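Local coordinates for 1-phosphatidylinositol 4,5-bisphosphate phosphodiesterase (PDB 6IRB), which belongs to the phospholipase C-beta family of Drosophila and is represented here by a long, almost wholly helical region that folds back on itself, at residues Lys121-Arg126 with Gly187-Lys192; Ala136-Met141 with Glu177-Ile182; Lys147-Asp152 with Arg162-Lys167. The protein carries 2 engineered substitutions. All blocks are in the same frame, centred on the assembly; numbering follows the deposited sequence.

The three contacts sample one antiparallel helical hairpin, in which helix 157-210 runs back along the far end of helix 18-150. Going along the first helix they come in the order contact 1, contact 2, contact 3; on the returning helix the order reverses, so contact 3 is nested inside contact 2 and contact 2 inside contact 1. Neighbouring centres are 19 Å apart and the outer two 38 Å, and no contact touches another. The pairing changes along the way: mainly apolar in contact 1, polar in contact 2, and both together in contact 3 beside the turn. In this elongated chain the two helices meet through small side-chain patches such as these.

Contact 1: Lys121-Arg126 with Gly187-Lys192; sequences KQLEDR and GRAMEK
Ala189 and the selenomethionine Met190 meet Leu123, and Met190 also meets Glu124, in a small, mainly apolar seam between two nearly antiparallel helical segments, whose axes approach to 10.7 Å at 175°. Ala189 comes first along the returning helix. Its CB points at the opposite helix and lies 4.2 Å from CD2 of Leu123, while the same leucine methyl also rests near the backbone oxygen of Ala189. Met190, the next residue, supplies most of the grip. Its side chain starts off to one flank, with CG anti to the backbone N (chi1 -170°), and the bends at chi2 and chi3 then fold the terminal methyl across the gap. That methyl settles against the base and one branch of Leu123, with CE 3.6 Å from CB and 3.7 Å from CD2 of the leucine. The selenium follows behind, SE standing 3.9 Å from Leu123 CD2. The side chains of Leu123 and Met190 thus slide past each other in opposite directions. Glu124 meets the same methyl from another direction: its stem crosses the methionine at about a right angle, CG lying 3.9 Å from Met190 CE. At the surface of the hairpin, helix 18-150 continues the seam beyond this patch, where Met190 also touches Ile120 one turn earlier, and His127 one turn later packs against both Ala189 and Met190.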
# COMPACT_ATOMS: atom_id res chain seq x y z
N LYS A 121 -6.44 -38.08 17.63
CA LYS A 121 -6.37 -39.39 16.98
C LYS A 121 -5.15 -40.15 17.45
O LYS A 121 -5.19 -41.38 17.54
CB LYS A 121 -6.37 -39.25 15.46
CG LYS A 121 -6.27 -40.58 14.73
CD LYS A 121 -7.34 -40.75 13.69
CE LYS A 121 -7.12 -42.01 12.86
NZ LYS A 121 -5.72 -42.11 12.34
N GLN A 122 -4.06 -39.45 17.74
CA GLN A 122 -2.88 -40.11 18.26
C GLN A 122 -3.18 -40.76 19.60
O GLN A 122 -2.70 -41.87 19.89
CB GLN A 122 -1.74 -39.11 18.39
CG GLN A 122 -0.82 -39.06 17.19
CD GLN A 122 0.38 -38.17 17.42
OE1 GLN A 122 0.66 -37.75 18.54
NE2 GLN A 122 1.10 -37.87 16.34
N LEU A 123 -3.96 -40.08 20.44
CA LEU A 123 -4.35 -40.68 21.71
C LEU A 123 -5.29 -41.86 21.51
O LEU A 123 -5.01 -42.97 21.97
CB LEU A 123 -4.99 -39.63 22.61
CG LEU A 123 -4.86 -40.04 24.08
CD1 LEU A 123 -3.43 -40.47 24.38
CD2 LEU A 123 -5.36 -38.97 25.06
N GLU A 124 -6.44 -41.61 20.87
CA GLU A 124 -7.38 -42.68 20.51
C GLU A 124 -6.67 -43.91 19.95
O GLU A 124 -6.89 -45.03 20.41
CB GLU A 124 -8.43 -42.18 19.52
CG GLU A 124 -9.75 -41.66 20.15
CD GLU A 124 -10.48 -42.69 21.04
OE1 GLU A 124 -10.10 -43.89 21.07
OE2 GLU A 124 -11.45 -42.30 21.75
N ASP A 125 -5.83 -43.69 18.94
CA ASP A 125 -5.11 -44.80 18.33
C ASP A 125 -4.23 -45.51 19.36
O ASP A 125 -4.21 -46.74 19.42
CB ASP A 125 -4.29 -44.30 17.14
CG ASP A 125 -5.11 -44.30 15.85
OD1 ASP A 125 -6.27 -43.83 15.88
OD2 ASP A 125 -4.59 -44.75 14.81
N ARG A 126 -3.51 -44.75 20.20
CA ARG A 126 -2.77 -45.37 21.29
C ARG A 126 -3.69 -46.12 22.23
O ARG A 126 -3.49 -47.31 22.49
CB ARG A 126 -1.97 -44.34 22.08
CG ARG A 126 -0.98 -45.08 22.97
CD ARG A 126 -0.59 -44.32 24.22
NE ARG A 126 0.82 -44.53 24.55
CZ ARG A 126 1.24 -45.09 25.68
NH1 ARG A 126 0.36 -45.50 26.59
NH2 ARG A 126 2.54 -45.25 25.91
N GLY A 187 -10.08 -42.63 30.00
CA GLY A 187 -11.07 -41.58 29.99
C GLY A 187 -10.49 -40.30 30.57
O GLY A 187 -10.70 -39.21 30.05
N ARG A 188 -9.70 -40.44 31.65
CA ARG A 188 -9.05 -39.28 32.25
C ARG A 188 -8.07 -38.66 31.26
O ARG A 188 -8.03 -37.44 31.08
CB ARG A 188 -8.33 -39.71 33.52
CG ARG A 188 -9.05 -39.27 34.76
CD ARG A 188 -9.75 -40.45 35.39
NE ARG A 188 -10.60 -40.04 36.50
CZ ARG A 188 -10.23 -40.10 37.78
NH1 ARG A 188 -9.03 -40.56 38.10
NH2 ARG A 188 -11.08 -39.70 38.73
N ALA A 189 -7.28 -39.51 30.60
CA ALA A 189 -6.31 -39.00 29.65
C ALA A 189 -7.00 -38.23 28.54
O ALA A 189 -6.56 -37.14 28.15
CB ALA A 189 -5.50 -40.16 29.07
N MSE A 190 -8.10 -38.78 28.02
CA MSE A 190 -8.82 -38.12 26.97
C MSE A 190 -9.37 -36.77 27.41
O MSE A 190 -9.20 -35.77 26.72
CB MSE A 190 -9.93 -39.00 26.44
CG MSE A 190 -10.50 -38.41 25.19
SE MSE A 190 -9.01 -37.94 23.99
CE MSE A 190 -8.48 -39.70 23.28
N GLU A 191 -10.08 -36.73 28.53
CA GLU A 191 -10.62 -35.45 28.98
C GLU A 191 -9.51 -34.41 29.05
O GLU A 191 -9.62 -33.32 28.48
CB GLU A 191 -11.36 -35.58 30.31
CG GLU A 191 -12.48 -34.57 30.41
CD GLU A 191 -13.43 -34.83 31.56
OE1 GLU A 191 -12.99 -34.74 32.72
OE2 GLU A 191 -14.62 -35.12 31.29
N LYS A 192 -8.44 -34.73 29.78
CA LYS A 192 -7.35 -33.78 29.94
C LYS A 192 -6.86 -33.31 28.57
O LYS A 192 -6.65 -32.11 28.36
CB LYS A 192 -6.23 -34.42 30.77
CG LYS A 192 -4.80 -33.85 30.58
CD LYS A 192 -4.65 -32.32 30.54
CE LYS A 192 -3.53 -31.94 29.56
NZ LYS A 192 -3.15 -30.51 29.62

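Contact 2: Ala136-Met141 with Glu177-Ile182; sequences AKQAKM and EEKKQI
Gln138 and Glu178 mark the point where the two backbones come nearest, with 9.1 Å between their CA atoms. The segments form one rung of an antiparallel helical hairpin: their axes run at 170° and come no closer than 12.3 Å, a spacing bridged here by long polar side chains. Both residues point toward the opposite helix and both keep extended chains beyond CG, so they slide past each other in opposite directions until amide meets carboxylate. The two flat groups are nearly coplanar. NE2 of Gln138 donates to OE1 of Glu178 at 2.7 Å with an N-H...O angle of 156°, and it reaches the lone pair of that oxygen turned away from OE2. The acceptor lies close to the amide plane, and the donor also passes along the stem of the glutamate. The same NE2 donates to the backbone O of Phe175, so the buried amide nitrogen is gripped by two acceptors, which would fix its rotation.

The second carboxylate oxygen faces a more diffuse positive environment. Lys137 leaves its helix with CG anti to the backbone N (chi1 -177°), runs out extended and bends only at its last torsion, crossing Glu178 at about a right angle. NZ of Lys137 and OE2 of Glu178 make a long salt bridge of 3.7 Å, and Arg174 offers that oxygen another long, weak ion pair. Together these charges would probably help to keep Glu178 ionised. Lys179 borders the amide from the other helix, but its ammonium donates to OD1 of Asn135. What it presents to Gln138 is its methylene CE, 4.0 Å from the amide oxygen OE1.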
# COMPACT_ATOMS: atom_id res chain seq x y z
N ALA A 136 -3.77 -59.28 25.50
CA ALA A 136 -2.71 -60.26 25.38
C ALA A 136 -2.17 -60.66 26.75
O ALA A 136 -2.23 -61.84 27.13
CB ALA A 136 -1.59 -59.70 24.50
N LYS A 137 -1.65 -59.69 27.51
CA LYS A 137 -1.11 -60.00 28.84
C LYS A 137 -2.10 -60.83 29.65
O LYS A 137 -1.74 -61.86 30.24
CB LYS A 137 -0.73 -58.73 29.59
CG LYS A 137 -0.08 -58.98 30.95
CD LYS A 137 0.58 -57.73 31.53
CE LYS A 137 0.71 -57.80 33.06
NZ LYS A 137 -0.59 -58.09 33.77
N GLN A 138 -3.37 -60.40 29.66
CA GLN A 138 -4.39 -61.17 30.36
C GLN A 138 -4.48 -62.57 29.80
O GLN A 138 -4.46 -63.56 30.54
CB GLN A 138 -5.74 -60.46 30.27
CG GLN A 138 -5.80 -59.13 31.03
CD GLN A 138 -7.22 -58.62 31.23
OE1 GLN A 138 -8.14 -59.00 30.51
NE2 GLN A 138 -7.40 -57.75 32.21
N ALA A 139 -4.51 -62.68 28.47
CA ALA A 139 -4.56 -64.00 27.87
C ALA A 139 -3.34 -64.82 28.26
O ALA A 139 -3.48 -65.99 28.65
CB ALA A 139 -4.66 -63.87 26.35
N LYS A 140 -2.14 -64.23 28.23
CA LYS A 140 -0.94 -65.02 28.46
C LYS A 140 -0.93 -65.62 29.85
O LYS A 140 -0.57 -66.79 30.03
CB LYS A 140 0.32 -64.18 28.27
CG LYS A 140 1.56 -64.96 28.69
CD LYS A 140 2.23 -65.60 27.49
CE LYS A 140 3.11 -66.77 27.89
NZ LYS A 140 3.74 -67.42 26.71
N MSE A 141 -1.31 -64.84 30.85
CA MSE A 141 -1.46 -65.42 32.16
C MSE A 141 -2.41 -66.59 32.16
O MSE A 141 -2.16 -67.59 32.82
CB MSE A 141 -1.87 -64.38 33.17
CG MSE A 141 -1.63 -64.90 34.55
SE MSE A 141 -2.18 -63.62 35.85
CE MSE A 141 -3.09 -62.37 34.68
N GLU A 177 -11.08 -56.02 37.06
CA GLU A 177 -10.59 -54.82 37.73
C GLU A 177 -9.55 -54.11 36.86
O GLU A 177 -9.59 -52.89 36.71
CB GLU A 177 -10.02 -55.18 39.10
CG GLU A 177 -10.97 -55.96 40.01
CD GLU A 177 -12.43 -55.52 39.91
OE1 GLU A 177 -12.90 -54.74 40.77
OE2 GLU A 177 -13.13 -55.99 38.98
N GLU A 178 -8.60 -54.87 36.31
CA GLU A 178 -7.66 -54.33 35.34
C GLU A 178 -8.38 -53.54 34.24
O GLU A 178 -7.98 -52.43 33.88
CB GLU A 178 -6.82 -55.45 34.73
CG GLU A 178 -5.60 -55.84 35.55
CD GLU A 178 -4.86 -57.06 34.99
OE1 GLU A 178 -5.35 -57.65 34.00
OE2 GLU A 178 -3.77 -57.40 35.52
N LYS A 179 -9.47 -54.11 33.71
CA LYS A 179 -10.23 -53.45 32.66
C LYS A 179 -10.86 -52.15 33.14
O LYS A 179 -10.84 -51.14 32.44
CB LYS A 179 -11.30 -54.39 32.12
CG LYS A 179 -10.76 -55.44 31.19
CD LYS A 179 -10.78 -54.95 29.75
CE LYS A 179 -9.86 -55.79 28.88
NZ LYS A 179 -10.32 -55.84 27.46
N LYS A 180 -11.44 -52.18 34.35
CA LYS A 180 -12.01 -50.97 34.94
C LYS A 180 -10.97 -49.86 35.03
O LYS A 180 -11.25 -48.72 34.66
CB LYS A 180 -12.57 -51.30 36.33
CG LYS A 180 -12.48 -50.16 37.34
CD LYS A 180 -13.44 -50.36 38.53
CE LYS A 180 -12.82 -51.20 39.65
NZ LYS A 180 -13.09 -50.63 41.01
N GLN A 181 -9.77 -50.18 35.52
CA GLN A 181 -8.73 -49.17 35.64
C GLN A 181 -8.36 -48.57 34.28
O GLN A 181 -8.31 -47.34 34.13
CB GLN A 181 -7.51 -49.73 36.35
CG GLN A 181 -7.52 -49.40 37.83
CD GLN A 181 -6.45 -50.14 38.60
OE1 GLN A 181 -5.80 -51.04 38.07
NE2 GLN A 181 -6.28 -49.78 39.87
N ILE A 182 -8.07 -49.40 33.29
CA ILE A 182 -7.67 -48.85 31.99
C ILE A 182 -8.82 -48.07 31.38
O ILE A 182 -8.59 -47.07 30.67
CB ILE A 182 -7.18 -49.94 31.03
CG1 ILE A 182 -6.22 -49.32 30.01
CG2 ILE A 182 -8.32 -50.61 30.26
CD1 ILE A 182 -5.10 -50.24 29.55

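Contact 3: Lys147-Asp152 with Arg162-Lys167; sequences KEVQND and RRLREK
Val149 and Leu164 supply the apolar half of this contact, and Glu148 and Lys167 the charged half. In the apolar pair the backbones come to their closest, 6.8 Å between the CA atoms, and both side chains point across the gap. They cross at about a right angle and meet by single methyls, CG1 of Val149 lying 4.1 Å from CD2 of Leu164. Val149 is buried, and this single methyl contact is the apolar component of the patch.

The electrostatic part is a salt bridge alongside it. Lys167 stays extended beyond CG and spans the gap almost at full length, whereas Glu148 begins off to one flank, with CG anti to the backbone N (chi1 -161°), and bends at chi2 to bring its carboxylate inward. NZ of Lys167 then stands 2.9 Å from OE1 of Glu148, the two side chains crossing at nearly a right angle. Asp152 adds negative charge close by without contact, its OD2 being 5.0 Å from Lys167 NZ, and might strengthen the field around the ammonium.

A further salt bridge runs within the second helix. NH1 of Arg163 donates to OE2 of Glu166 at 2.6 Å; the oxygen lies near the guanidinium plane, while the donor approaches on the syn side, 31° out of the carboxylate plane. One face of that guanidinium is covered by the aliphatic stem of Lys167, whose CG sits over its centre.

Helix 18-150 ends here, Asn151 being the first residue to leave helical angles, and Lys160 from the start of helix 157-210 donates to the carbonyls of Val149 and Asp152, tying the outgoing helix end to the returning helix at the turn of the hairpin.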
# COMPACT_ATOMS: atom_id res chain seq x y z
N LYS A 147 -1.30 -73.77 32.51
CA LYS A 147 -0.17 -74.68 32.32
C LYS A 147 0.45 -75.05 33.66
O LYS A 147 0.85 -76.20 33.86
CB LYS A 147 0.88 -74.05 31.41
CG LYS A 147 2.10 -74.93 31.18
CD LYS A 147 3.39 -74.11 31.07
CE LYS A 147 4.48 -74.86 30.30
NZ LYS A 147 4.52 -76.30 30.67
N GLU A 148 0.55 -74.09 34.58
CA GLU A 148 1.17 -74.35 35.87
C GLU A 148 0.44 -75.43 36.66
O GLU A 148 1.07 -76.25 37.33
CB GLU A 148 1.25 -73.08 36.70
CG GLU A 148 2.28 -73.23 37.79
CD GLU A 148 1.76 -72.79 39.12
OE1 GLU A 148 0.54 -72.54 39.23
OE2 GLU A 148 2.56 -72.74 40.07
N VAL A 149 -0.90 -75.41 36.62
CA VAL A 149 -1.69 -76.39 37.36
C VAL A 149 -1.38 -77.80 36.88
O VAL A 149 -1.32 -78.75 37.67
CB VAL A 149 -3.19 -76.07 37.23
CG1 VAL A 149 -4.03 -77.34 37.21
CG2 VAL A 149 -3.63 -75.12 38.34
N GLN A 150 -1.21 -77.96 35.56
CA GLN A 150 -0.88 -79.27 35.03
C GLN A 150 0.44 -79.76 35.60
O GLN A 150 0.60 -80.95 35.87
CB GLN A 150 -0.87 -79.22 33.50
CG GLN A 150 -2.07 -79.91 32.84
CD GLN A 150 -3.42 -79.22 33.08
OE1 GLN A 150 -3.57 -78.42 34.00
NE2 GLN A 150 -4.41 -79.56 32.25
N ASN A 151 1.39 -78.85 35.80
CA ASN A 151 2.68 -79.21 36.38
C ASN A 151 2.70 -78.99 37.88
O ASN A 151 3.76 -79.14 38.51
CB ASN A 151 3.78 -78.35 35.76
CG ASN A 151 3.81 -78.46 34.26
OD1 ASN A 151 2.92 -77.94 33.58
ND2 ASN A 151 4.84 -79.10 33.73
N ASP A 152 1.56 -78.65 38.48
CA ASP A 152 1.51 -78.39 39.90
C ASP A 152 1.59 -79.69 40.70
O ASP A 152 1.22 -80.77 40.23
CB ASP A 152 0.29 -77.57 40.28
CG ASP A 152 0.46 -76.90 41.63
OD1 ASP A 152 1.55 -77.07 42.23
OD2 ASP A 152 -0.45 -76.16 42.06
N ARG A 162 -10.14 -78.49 40.62
CA ARG A 162 -10.78 -77.57 41.55
C ARG A 162 -10.00 -76.26 41.69
O ARG A 162 -10.61 -75.20 41.88
CB ARG A 162 -10.89 -78.23 42.93
CG ARG A 162 -10.98 -77.22 44.08
CD ARG A 162 -9.64 -77.00 44.77
NE ARG A 162 -9.77 -76.19 45.98
CZ ARG A 162 -8.80 -75.99 46.85
NH1 ARG A 162 -7.60 -76.53 46.65
NH2 ARG A 162 -9.01 -75.24 47.92
N ARG A 163 -8.67 -76.30 41.54
CA ARG A 163 -7.86 -75.11 41.82
C ARG A 163 -7.85 -74.14 40.65
O ARG A 163 -7.92 -72.92 40.86
CB ARG A 163 -6.43 -75.50 42.22
CG ARG A 163 -5.45 -74.30 42.37
CD ARG A 163 -4.93 -74.07 43.79
NE ARG A 163 -3.88 -73.03 43.85
CZ ARG A 163 -4.04 -71.81 44.37
NH1 ARG A 163 -5.19 -71.45 44.90
NH2 ARG A 163 -3.02 -70.96 44.37
N LEU A 164 -7.72 -74.65 39.42
CA LEU A 164 -7.88 -73.75 38.28
C LEU A 164 -9.24 -73.07 38.32
O LEU A 164 -9.34 -71.86 38.09
CB LEU A 164 -7.64 -74.50 36.96
CG LEU A 164 -8.43 -75.72 36.47
CD1 LEU A 164 -9.82 -75.36 35.92
CD2 LEU A 164 -7.61 -76.45 35.41
N ARG A 165 -10.30 -73.83 38.64
CA ARG A 165 -11.62 -73.21 38.79
C ARG A 165 -11.58 -72.11 39.84
O ARG A 165 -12.21 -71.06 39.68
CB ARG A 165 -12.65 -74.27 39.15
CG ARG A 165 -13.33 -74.89 37.94
CD ARG A 165 -14.36 -75.92 38.37
NE ARG A 165 -14.90 -75.62 39.70
CZ ARG A 165 -15.96 -74.86 39.93
NH1 ARG A 165 -16.61 -74.29 38.92
NH2 ARG A 165 -16.38 -74.66 41.17
N GLU A 166 -10.82 -72.34 40.92
CA GLU A 166 -10.56 -71.29 41.91
C GLU A 166 -9.70 -70.18 41.34
O GLU A 166 -10.00 -68.99 41.51
CB GLU A 166 -9.89 -71.90 43.14
CG GLU A 166 -9.85 -71.00 44.34
CD GLU A 166 -8.50 -71.06 45.04
OE1 GLU A 166 -8.19 -70.16 45.85
OE2 GLU A 166 -7.76 -72.04 44.80
N LYS A 167 -8.62 -70.55 40.64
CA LYS A 167 -7.69 -69.56 40.10
C LYS A 167 -8.33 -68.76 38.99
O LYS A 167 -8.35 -67.52 39.03
CB LYS A 167 -6.43 -70.28 39.59
CG LYS A 167 -5.46 -70.72 40.69
CD LYS A 167 -4.05 -70.95 40.16
CE LYS A 167 -3.03 -71.05 41.29
NZ LYS A 167 -1.65 -71.43 40.85